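GDP-L-fucose synthase (Campylobacter jejuni subsp. jejuni serotype O:2, PDB 7M13) is an NADP(H)-dependent GDP-D-glycero-L-gluco-heptose synthase, an oxidoreductase that supplies a nucleotide-activated heptose for the capsular polysaccharide. Local coordinates at residues 45-50 with 87-92; 58-63 with 99-104; 246-251 with 331-336. All blocks are in the same frame, centred on the assembly; numbering follows the deposited sequence.

Contact 1: 45-50 with 87-92. With NAP (NADP nicotinamide-adenine-dinucleotide phosphate), chain E.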
loop_
_atom_site.group_PDB
_atom_site.type_symbol
_atom_site.label_atom_id
_atom_site.label_comp_id
_atom_site.label_asym_id
_atom_site.label_seq_id
_atom_site.Cartn_x
_atom_site.Cartn_y
_atom_site.Cartn_z
ATOM N N ASP B 45 19.869 -10.175 2.646
ATOM C CA ASP B 45 18.975 -9.633 1.602
ATOM C C ASP B 45 17.630 -9.297 2.247
ATOM O O ASP B 45 16.901 -10.221 2.629
ATOM C CB ASP B 45 18.793 -10.648 0.487
ATOM C CG ASP B 45 17.871 -10.158 -0.622
ATOM O OD1 ASP B 45 17.418 -8.952 -0.610
ATOM O OD2 ASP B 45 17.594 -10.983 -1.532
ATOM N N LEU B 46 17.318 -8.006 2.433
ATOM C CA LEU B 46 16.136 -7.592 3.230
ATOM C C LEU B 46 14.808 -7.860 2.485
ATOM O O LEU B 46 13.765 -7.804 3.155
ATOM C CB LEU B 46 16.256 -6.101 3.559
ATOM C CG LEU B 46 17.363 -5.794 4.575
ATOM C CD1 LEU B 46 17.497 -4.301 4.725
ATOM C CD2 LEU B 46 17.060 -6.434 5.892
ATOM N N VAL B 47 14.865 -8.223 1.207
ATOM C CA VAL B 47 13.665 -8.663 0.450
ATOM C C VAL B 47 13.288 -10.086 0.873
ATOM O O VAL B 47 12.153 -10.483 0.605
ATOM C CB VAL B 47 13.889 -8.501 -1.060
ATOM C CG1 VAL B 47 12.786 -9.130 -1.893
ATOM C CG2 VAL B 47 14.045 -7.029 -1.411
ATOM N N ASN B 48 14.239 -10.860 1.390
ATOM C CA ASN B 48 14.022 -12.290 1.664
ATOM C C ASN B 48 13.486 -12.462 3.084
ATOM O O ASN B 48 14.236 -12.273 4.053
ATOM C CB ASN B 48 15.311 -13.074 1.394
ATOM C CG ASN B 48 15.107 -14.572 1.539
ATOM O OD1 ASN B 48 15.205 -15.078 2.634
ATOM N ND2 ASN B 48 14.664 -15.245 0.475
ATOM N N GLN B 49 12.218 -12.800 3.196
ATOM C CA GLN B 49 11.529 -12.966 4.473
ATOM C C GLN B 49 12.246 -13.977 5.362
ATOM O O GLN B 49 12.475 -13.691 6.523
ATOM C CB GLN B 49 10.094 -13.362 4.177
ATOM C CG GLN B 49 9.334 -13.649 5.443
ATOM C CD GLN B 49 7.950 -14.149 5.144
ATOM O OE1 GLN B 49 6.938 -13.552 5.523
ATOM N NE2 GLN B 49 7.914 -15.266 4.485
ATOM N N GLN B 50 12.652 -15.121 4.806
ATOM C CA GLN B 50 13.321 -16.169 5.603
ATOM C C GLN B 50 14.601 -15.593 6.224
ATOM O O GLN B 50 14.814 -15.808 7.416
ATOM C CB GLN B 50 13.593 -17.382 4.722
ATOM C CG GLN B 50 14.285 -18.513 5.463
ATOM C CD GLN B 50 14.632 -19.671 4.556
ATOM O OE1 GLN B 50 14.536 -19.617 3.328
ATOM N NE2 GLN B 50 15.043 -20.755 5.183
ATOM N N ASN B 87 10.462 -2.511 -2.070
ATOM C CA ASN B 87 10.320 -1.642 -0.882
ATOM C C ASN B 87 9.222 -2.191 0.022
ATOM O O ASN B 87 9.392 -2.175 1.229
ATOM C CB ASN B 87 10.140 -0.177 -1.279
ATOM C CG ASN B 87 11.440 0.360 -1.860
ATOM O OD1 ASN B 87 12.509 0.245 -1.222
ATOM N ND2 ASN B 87 11.375 0.965 -3.026
ATOM N N LEU B 88 8.114 -2.679 -0.541
ATOM C CA LEU B 88 7.116 -3.338 0.348
ATOM C C LEU B 88 7.756 -4.522 1.069
ATOM O O LEU B 88 7.467 -4.729 2.243
ATOM C CB LEU B 88 5.873 -3.786 -0.438
ATOM C CG LEU B 88 4.945 -2.697 -0.938
ATOM C CD1 LEU B 88 3.810 -3.316 -1.729
ATOM C CD2 LEU B 88 4.401 -1.843 0.195
ATOM N N MET B 89 8.552 -5.353 0.392
ATOM C CA MET B 89 9.144 -6.526 1.056
ATOM C C MET B 89 10.112 -6.076 2.170
ATOM O O MET B 89 10.034 -6.639 3.275
ATOM C CB MET B 89 9.850 -7.475 0.097
ATOM C CG MET B 89 8.893 -8.186 -0.905
ATOM S SD MET B 89 7.636 -9.191 -0.098
ATOM C CE MET B 89 8.689 -10.259 0.867
ATOM N N ILE B 90 10.966 -5.112 1.902
ATOM C CA ILE B 90 11.915 -4.611 2.920
ATOM C C ILE B 90 11.113 -4.134 4.134
ATOM O O ILE B 90 11.394 -4.495 5.278
ATOM C CB ILE B 90 12.823 -3.532 2.331
ATOM C CG1 ILE B 90 13.771 -4.139 1.295
ATOM C CG2 ILE B 90 13.580 -2.861 3.470
ATOM C CD1 ILE B 90 14.500 -3.108 0.482
ATOM N N GLN B 91 10.168 -3.250 3.876
ATOM C CA GLN B 91 9.327 -2.639 4.924
ATOM C C GLN B 91 8.630 -3.745 5.712
ATOM O O GLN B 91 8.679 -3.761 6.985
ATOM C CB GLN B 91 8.298 -1.678 4.326
ATOM C CG GLN B 91 8.910 -0.426 3.700
ATOM C CD GLN B 91 8.017 0.326 2.747
ATOM O OE1 GLN B 91 8.525 1.194 2.019
ATOM N NE2 GLN B 91 6.750 -0.030 2.668
ATOM N N ASN B 92 7.952 -4.651 5.022
ATOM C CA ASN B 92 7.102 -5.650 5.695
ATOM C C ASN B 92 8.007 -6.596 6.493
ATOM O O ASN B 92 7.703 -6.932 7.651
ATOM C CB ASN B 92 6.275 -6.432 4.683
ATOM C CG ASN B 92 5.176 -5.615 4.042
ATOM O OD1 ASN B 92 4.916 -4.496 4.447
ATOM N ND2 ASN B 92 4.579 -6.214 3.031
HETATM P PA NAP E . 20.592 5.005 -0.015
HETATM O O1A NAP E . 19.980 4.834 -1.374
HETATM O O2A NAP E . 21.810 5.891 0.086
HETATM O O5B NAP E . 21.003 3.630 0.622
HETATM C C5B NAP E . 20.091 2.532 0.639
HETATM C C4B NAP E . 20.825 1.373 1.236
HETATM O O4B NAP E . 19.879 0.284 1.347
HETATM C C3B NAP E . 22.007 0.853 0.390
HETATM O O3B NAP E . 23.181 0.805 1.192
HETATM C C2B NAP E . 21.525 -0.509 -0.096
HETATM O O2B NAP E . 22.558 -1.493 -0.165
HETATM C C1B NAP E . 20.551 -0.911 1.006
HETATM N N9A NAP E . 19.591 -1.886 0.535
HETATM C C8A NAP E . 18.685 -1.756 -0.473
HETATM N N7A NAP E . 18.030 -2.858 -0.747
HETATM C C5A NAP E . 18.550 -3.783 0.134
HETATM C C6A NAP E . 18.277 -5.148 0.331
HETATM N N6A NAP E . 17.411 -5.854 -0.404
HETATM N N1A NAP E . 18.989 -5.778 1.292
HETATM C C2A NAP E . 19.881 -5.080 2.007
HETATM N N3A NAP E . 20.223 -3.794 1.900
HETATM C C4A NAP E . 19.517 -3.202 0.929
HETATM O O3 NAP E . 19.467 5.551 0.980
HETATM P PN NAP E . 19.291 7.014 1.559
HETATM O O1N NAP E . 19.374 7.971 0.434
HETATM O O2N NAP E . 20.218 7.134 2.703
HETATM O O5D NAP E . 17.772 6.937 2.086
HETATM C C5D NAP E . 17.489 6.564 3.416
HETATM C C4D NAP E . 16.000 6.633 3.602
HETATM O O4D NAP E . 15.545 8.003 3.429
HETATM C C3D NAP E . 15.184 5.778 2.622
HETATM O O3D NAP E . 14.016 5.246 3.262
HETATM C C2D NAP E . 14.832 6.790 1.568
HETATM O O2D NAP E . 13.722 6.411 0.759
HETATM C C1D NAP E . 14.552 8.021 2.405
HETATM N N1N NAP E . 14.646 9.252 1.589
HETATM C C2N NAP E . 15.812 9.624 0.979
HETATM C C3N NAP E . 15.850 10.705 0.165
HETATM C C7N NAP E . 17.086 11.148 -0.533
HETATM O O7N NAP E . 17.082 12.249 -1.122
HETATM N N7N NAP E . 18.147 10.348 -0.488
HETATM C C4N NAP E . 14.665 11.520 -0.016
HETATM C C5N NAP E . 13.479 11.093 0.692
HETATM C C6N NAP E . 13.484 9.990 1.374
HETATM P P2B NAP E . 23.580 -1.518 -1.419
HETATM O O1X NAP E . 24.519 -0.380 -1.135
HETATM O O2X NAP E . 22.825 -1.414 -2.669
HETATM O O3X NAP E . 24.251 -2.900 -1.305
#
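Leu46 and Ile90, which touch through CB and CG1 (3.9 Å), lie over the same face of the NADP adenine: Leu46 CG and CD1 sit above the N1A–C2A side of the six-membered ring, while Ile90 CD1 stands over N7A at 3.7 Å. At the Watson–Crick edge the base is read by polar atoms. Leu46 N donates to N1A over 3.0 Å in a nearly straight bond (175°). The amino group N6A donates to Asp45 OD1 at 3.1 Å. Val47 CG2 closes in beside N6A and also meets Ile90 CG1.

Farther from the base, Val47 CG1 lies 3.9 Å from Met89 CB, the two side chains crossing at about a right angle. Met89 is bent at both chi2 and chi3, which curls its CE back to within 3.5 Å of Val47 O; Gln49 of the second subunit packs against it.

Asp45 OD1 also accepts from Val47 N, from above the carboxylate plane (59° out of it), forming an Asx turn that helps to hold the carboxylate. An N-H donor facing N1A and an acceptor facing N6A match the pattern of adenine, consistent with recognition of this base, whereas helix 80-100 contributes apolar contacts.

Contact 2: 58-63 with 99-104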
loop_
_atom_site.group_PDB
_atom_site.type_symbol
_atom_site.label_atom_id
_atom_site.label_comp_id
_atom_site.label_asym_id
_atom_site.label_seq_id
_atom_site.Cartn_x
_atom_site.Cartn_y
_atom_site.Cartn_z
ATOM N N GLU B 58 18.087 -14.357 15.667
ATOM C CA GLU B 58 19.497 -14.561 16.124
ATOM C C GLU B 58 20.001 -13.335 16.902
ATOM O O GLU B 58 20.690 -13.481 17.945
ATOM C CB GLU B 58 20.393 -14.867 14.923
ATOM C CG GLU B 58 21.893 -14.903 15.215
ATOM C CD GLU B 58 22.349 -15.969 16.197
ATOM O OE1 GLU B 58 21.543 -16.863 16.525
ATOM O OE2 GLU B 58 23.512 -15.833 16.667
ATOM N N GLU B 59 19.756 -12.134 16.383
ATOM C CA GLU B 59 20.451 -10.918 16.872
ATOM C C GLU B 59 19.586 -10.170 17.896
ATOM O O GLU B 59 20.171 -9.440 18.730
ATOM C CB GLU B 59 20.828 -10.009 15.713
ATOM C CG GLU B 59 21.861 -10.617 14.797
ATOM C CD GLU B 59 23.278 -10.614 15.350
ATOM O OE1 GLU B 59 23.526 -9.907 16.329
ATOM O OE2 GLU B 59 24.118 -11.347 14.780
ATOM N N LYS B 60 18.252 -10.296 17.850
ATOM C CA LYS B 60 17.335 -9.659 18.832
ATOM C C LYS B 60 17.719 -8.190 19.056
ATOM O O LYS B 60 17.846 -7.753 20.208
ATOM C CB LYS B 60 17.341 -10.438 20.145
ATOM C CG LYS B 60 16.867 -11.882 20.055
ATOM C CD LYS B 60 15.393 -11.982 19.755
ATOM C CE LYS B 60 14.859 -13.385 19.948
ATOM N NZ LYS B 60 13.394 -13.452 19.715
ATOM N N PRO B 61 17.813 -7.350 17.994
ATOM C CA PRO B 61 18.047 -5.927 18.206
ATOM C C PRO B 61 16.939 -5.290 19.050
ATOM O O PRO B 61 15.782 -5.687 19.016
ATOM C CB PRO B 61 18.114 -5.345 16.790
ATOM C CG PRO B 61 17.254 -6.274 15.975
ATOM C CD PRO B 61 17.468 -7.642 16.589
ATOM N N GLU B 62 17.297 -4.270 19.829
ATOM C CA GLU B 62 16.359 -3.563 20.717
ATOM C C GLU B 62 15.768 -2.337 20.015
ATOM O O GLU B 62 14.656 -2.004 20.312
ATOM C CB GLU B 62 17.111 -3.115 21.972
ATOM C CG GLU B 62 17.563 -4.281 22.847
ATOM C CD GLU B 62 18.310 -3.790 24.070
ATOM O OE1 GLU B 62 17.639 -3.280 25.010
ATOM O OE2 GLU B 62 19.550 -3.882 24.046
ATOM N N TYR B 63 16.499 -1.757 19.082
ATOM C CA TYR B 63 16.134 -0.516 18.354
ATOM C C TYR B 63 16.507 -0.733 16.905
ATOM O O TYR B 63 17.552 -1.332 16.576
ATOM C CB TYR B 63 16.857 0.707 18.939
ATOM C CG TYR B 63 16.394 0.960 20.337
ATOM C CD1 TYR B 63 15.285 1.728 20.603
ATOM C CD2 TYR B 63 17.076 0.430 21.415
ATOM C CE1 TYR B 63 14.827 1.922 21.886
ATOM C CE2 TYR B 63 16.633 0.609 22.712
ATOM C CZ TYR B 63 15.500 1.356 22.953
ATOM O OH TYR B 63 15.042 1.530 24.232
ATOM N N PHE B 99 8.362 -6.482 15.314
ATOM C CA PHE B 99 7.223 -6.777 16.202
ATOM C C PHE B 99 7.392 -8.192 16.779
ATOM O O PHE B 99 7.191 -8.362 18.017
ATOM C CB PHE B 99 5.894 -6.617 15.447
ATOM C CG PHE B 99 4.762 -7.387 16.066
ATOM C CD1 PHE B 99 4.190 -6.986 17.256
ATOM C CD2 PHE B 99 4.324 -8.550 15.450
ATOM C CE1 PHE B 99 3.168 -7.719 17.832
ATOM C CE2 PHE B 99 3.281 -9.267 16.006
ATOM C CZ PHE B 99 2.720 -8.857 17.189
ATOM N N LEU B 100 7.696 -9.191 15.942
ATOM C CA LEU B 100 7.686 -10.592 16.417
ATOM C C LEU B 100 8.782 -10.786 17.466
ATOM O O LEU B 100 8.649 -11.717 18.310
ATOM C CB LEU B 100 7.903 -11.559 15.252
ATOM C CG LEU B 100 6.711 -11.849 14.357
ATOM C CD1 LEU B 100 7.114 -12.830 13.263
ATOM C CD2 LEU B 100 5.537 -12.396 15.180
ATOM N N ASN B 101 9.845 -9.999 17.400
ATOM C CA ASN B 101 11.063 -10.181 18.238
ATOM C C ASN B 101 11.190 -9.049 19.258
ATOM O O ASN B 101 12.272 -8.888 19.839
ATOM C CB ASN B 101 12.288 -10.355 17.358
ATOM C CG ASN B 101 12.264 -11.677 16.620
ATOM O OD1 ASN B 101 12.614 -12.746 17.160
ATOM N ND2 ASN B 101 11.732 -11.657 15.413
ATOM N N ASN B 102 10.103 -8.338 19.547
ATOM C CA ASN B 102 9.973 -7.449 20.724
ATOM C C ASN B 102 10.971 -6.301 20.650
ATOM O O ASN B 102 11.529 -5.861 21.661
ATOM C CB ASN B 102 10.082 -8.273 22.016
ATOM C CG ASN B 102 8.995 -9.325 22.035
ATOM O OD1 ASN B 102 7.817 -8.978 22.088
ATOM N ND2 ASN B 102 9.368 -10.585 21.882
ATOM N N VAL B 103 11.264 -5.820 19.445
ATOM C CA VAL B 103 12.004 -4.550 19.257
ATOM C C VAL B 103 11.284 -3.475 20.076
ATOM O O VAL B 103 10.047 -3.428 20.103
ATOM C CB VAL B 103 12.072 -4.196 17.767
ATOM C CG1 VAL B 103 12.357 -2.703 17.584
ATOM C CG2 VAL B 103 13.072 -5.072 17.044
ATOM N N LYS B 104 12.049 -2.663 20.807
ATOM C CA LYS B 104 11.455 -1.593 21.623
ATOM C C LYS B 104 10.937 -0.450 20.756
ATOM O O LYS B 104 9.801 -0.035 20.959
ATOM C CB LYS B 104 12.476 -1.095 22.637
ATOM C CG LYS B 104 12.875 -2.171 23.615
ATOM C CD LYS B 104 13.908 -1.743 24.625
ATOM C CE LYS B 104 14.135 -2.801 25.687
ATOM N NZ LYS B 104 14.847 -3.994 25.146
HETATM O O HOH W 1 11.920 -11.839 21.623
HETATM O O HOH W 2 14.561 -8.112 18.257
#
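Two neighbouring helix-to-strand connections of the Rossmann domain meet here, Lys60 to Tyr63 running beside Asn101 to Lys104 in roughly the same direction. Helix 49-59 ends just before Lys60, which leaves helical geometry with positive phi; helix 80-100 ends in a Schellman motif with Asn102 as its C-prime residue. A hydrogen bond from Lys104 N to Glu62 O (2.7 Å) joins the main chains directly.

At the outer end, Lys60 bends at chi2 and brings NZ to Asn101 OD1 at 2.8 Å, in the carbonyl plane and on a lone pair. Asn101 ND2 is held in turn by Asn97 O, which fixes the rotation of the amide. One water is shared between Lys60 NZ and Asn102 ND2; another donates to Pro61 O and to Asn101 O, bridging the two backbones where they stand farther apart.

Val103 fills the middle, its CG2 3.4 Å from Pro61 O and its CG1 against Glu62 O. Lys104 and Glu62 lie side by side pointing the same way, and a turn at chi4 (71°) swings Lys104 NZ to the anti side of Glu62 OE1 at 2.9 Å, a salt bridge. The other carboxylate oxygen, OE2, accepts a hydrogen bond from Lys10 N. Beneath its charged tip, the Lys104 chain crosses the Tyr63 ring: CB makes an off-centre CH-pi contact 4.3 Å from the centroid, and CD approaches OH.

Such neighbouring helix-to-strand connections, leading into the adjacent parallel strands 63-66 and 105-111, belong to the beta-alpha-beta architecture of the Rossmann fold.

Contact 3: 246-251 with 331-336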
loop_
_atom_site.group_PDB
_atom_site.type_symbol
_atom_site.label_atom_id
_atom_site.label_comp_id
_atom_site.label_asym_id
_atom_site.label_seq_id
_atom_site.Cartn_x
_atom_site.Cartn_y
_atom_site.Cartn_z
ATOM N N HIS B 246 20.427 17.857 5.645
ATOM C CA HIS B 246 21.757 17.246 5.790
ATOM C C HIS B 246 21.602 15.972 6.611
ATOM O O HIS B 246 20.883 15.995 7.624
ATOM C CB HIS B 246 22.697 18.263 6.429
ATOM C CG HIS B 246 24.123 17.845 6.436
ATOM N ND1 HIS B 246 24.624 16.969 7.368
ATOM C CD2 HIS B 246 25.151 18.173 5.612
ATOM C CE1 HIS B 246 25.916 16.780 7.131
ATOM N NE2 HIS B 246 26.274 17.530 6.058
ATOM N N SER B 247 22.370 14.951 6.273
ATOM C CA SER B 247 22.253 13.642 6.948
ATOM C C SER B 247 22.629 13.725 8.437
ATOM O O SER B 247 22.139 12.866 9.192
ATOM C CB SER B 247 22.995 12.616 6.215
ATOM O OG SER B 247 24.370 12.975 6.145
ATOM N N ASP B 248 23.421 14.700 8.897
ATOM C CA ASP B 248 23.647 14.865 10.352
ATOM C C ASP B 248 22.366 15.347 11.039
ATOM O O ASP B 248 22.121 14.949 12.186
ATOM C CB ASP B 248 24.811 15.805 10.671
ATOM C CG ASP B 248 26.186 15.203 10.454
ATOM O OD1 ASP B 248 26.287 13.962 10.296
ATOM O OD2 ASP B 248 27.148 16.003 10.436
ATOM N N ASP B 249 21.597 16.226 10.385
ATOM C CA ASP B 249 20.284 16.672 10.890
ATOM C C ASP B 249 19.305 15.490 10.843
ATOM O O ASP B 249 18.558 15.343 11.814
ATOM C CB ASP B 249 19.779 17.909 10.143
ATOM C CG ASP B 249 20.161 19.250 10.788
ATOM O OD1 ASP B 249 20.390 19.290 12.027
ATOM O OD2 ASP B 249 20.181 20.251 10.050
ATOM N N LEU B 250 19.326 14.675 9.791
ATOM C CA LEU B 250 18.483 13.460 9.742
ATOM C C LEU B 250 18.864 12.539 10.909
ATOM O O LEU B 250 17.984 12.079 11.651
ATOM C CB LEU B 250 18.630 12.752 8.396
ATOM C CG LEU B 250 17.796 11.486 8.293
ATOM C CD1 LEU B 250 17.424 11.202 6.852
ATOM C CD2 LEU B 250 18.516 10.302 8.913
ATOM N N ALA B 251 20.163 12.307 11.125
ATOM C CA ALA B 251 20.585 11.427 12.230
ATOM C C ALA B 251 20.129 12.032 13.556
ATOM O O ALA B 251 19.579 11.332 14.416
ATOM C CB ALA B 251 22.069 11.221 12.180
ATOM N N HIS B 331 16.110 21.866 13.041
ATOM C CA HIS B 331 17.379 21.634 12.343
ATOM C C HIS B 331 18.452 22.593 12.877
ATOM O O HIS B 331 18.106 23.688 13.325
ATOM C CB HIS B 331 17.167 21.805 10.854
ATOM C CG HIS B 331 17.043 23.217 10.437
ATOM N ND1 HIS B 331 15.877 23.926 10.565
ATOM C CD2 HIS B 331 17.938 24.029 9.832
ATOM C CE1 HIS B 331 16.074 25.154 10.104
ATOM N NE2 HIS B 331 17.332 25.240 9.660
ATOM N N LYS B 332 19.689 22.180 12.737
ATOM C CA LYS B 332 20.876 22.992 13.108
ATOM C C LYS B 332 21.712 23.403 11.892
ATOM O O LYS B 332 22.510 24.345 12.064
ATOM C CB LYS B 332 21.782 22.182 14.025
ATOM C CG LYS B 332 21.152 21.740 15.333
ATOM C CD LYS B 332 22.060 20.801 16.112
ATOM C CE LYS B 332 21.424 20.278 17.385
ATOM N NZ LYS B 332 22.412 20.113 18.480
ATOM N N ILE B 333 21.668 22.679 10.772
ATOM C CA ILE B 333 22.622 22.875 9.648
ATOM C C ILE B 333 21.911 23.687 8.575
ATOM O O ILE B 333 21.022 23.164 7.898
ATOM C CB ILE B 333 23.174 21.539 9.116
ATOM C CG1 ILE B 333 23.900 20.760 10.208
ATOM C CG2 ILE B 333 24.074 21.781 7.923
ATOM C CD1 ILE B 333 24.351 19.401 9.778
ATOM N N GLU B 334 22.321 24.947 8.400
ATOM C CA GLU B 334 21.860 25.770 7.265
ATOM C C GLU B 334 22.554 25.275 5.997
ATOM O O GLU B 334 23.645 24.709 6.078
ATOM C CB GLU B 334 22.128 27.254 7.524
ATOM C CG GLU B 334 21.397 27.822 8.739
ATOM C CD GLU B 334 19.913 27.490 8.896
ATOM O OE1 GLU B 334 19.174 27.451 7.886
ATOM O OE2 GLU B 334 19.489 27.307 10.052
ATOM N N LEU B 335 21.890 25.426 4.873
ATOM C CA LEU B 335 22.286 24.804 3.594
ATOM C C LEU B 335 23.735 25.169 3.215
ATOM O O LEU B 335 24.507 24.248 2.876
ATOM C CB LEU B 335 21.276 25.173 2.521
ATOM C CG LEU B 335 21.484 24.479 1.176
ATOM C CD1 LEU B 335 21.475 22.962 1.313
ATOM C CD2 LEU B 335 20.425 24.911 0.189
ATOM N N LYS B 336 24.114 26.448 3.255
ATOM C CA LYS B 336 25.491 26.863 2.854
ATOM C C LYS B 336 26.526 26.110 3.703
ATOM O O LYS B 336 27.513 25.582 3.128
ATOM C CB LYS B 336 25.647 28.381 2.991
ATOM C CG LYS B 336 25.003 29.177 1.867
ATOM C CD LYS B 336 25.092 30.696 2.030
ATOM C CE LYS B 336 23.758 31.344 2.349
ATOM N NZ LYS B 336 23.366 31.121 3.760
#
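Asp249 and His331 bring the two backbones closest, with their CA atoms 5.9 Å apart. Residues 247–251 form the first turn of helix 247-260, directly after strand 241-246, whereas 331–334 is an irregular connection passing alongside it before Glu334 takes the N-cap position of helix 335-347. The connection presents two successive N-H groups, those of Lys332 and Ile333, to the helix.

Asp249 receives both. Its OD1 accepts from Lys332 N at 3.1 Å and its OD2 from Ile333 N at 2.9 Å, each on the syn side and 24° and 19° out of the carboxylate plane respectively. Asp249 adopts a chi1 of -92°, away from the usual staggered position, which is consistent with the pull of the two donors. His331 CB and Ile333 CB flank OD2, the former at 3.5 Å and the latter at 3.4 Å.

Ile333 then reaches along the start of the helix. Its CG1 lies anti to the carbonyl carbon, and the terminal CD1 rests against both Asp248 CB, at 3.7 Å, and the His246 ring, where ND1 is its nearest atom. That ring caps the helix: ND1 accepts from Asp248 N at 3.0 Å, and Tyr171 meets the imidazole edge-to-face. Asp248 OD1 is bonded to Asn27 ND2 of helix 19-30. On the other segment, His331 NE2 makes weak bonds to the carboxylate of Glu334.

Because His246 ND1 acts as an acceptor, that nitrogen should carry no proton, which is consistent with a neutral imidazole. The carboxylate of Asp249, gripped by two backbone donors and placed in the first turn of a helix, is probably stabilised as the anion; Lys332 NZ stays too distant to pair with it.

How the contacts relate
Contacts 1 and 2 lie at opposite ends of helix 49-59, about 16 Å apart between centres: contact 1 sets the turn before it against helix 80-100, and contact 2 joins the connections that follow both helices. Contact 1 is buried and apolar between its segments, while Asp45 and the N-H of Leu46 serve the cofactor. Contact 2, just beyond the C-terminal ends of both helices, is partly buried and relies on charges, water and backbone bonding. Contact 3 shares neither helix and lies about 29 Å from each of the others between centres. Also partly buried, it ties the C-terminal region to the nucleotide-binding domain through a carboxylate bound to main-chain N-H groups.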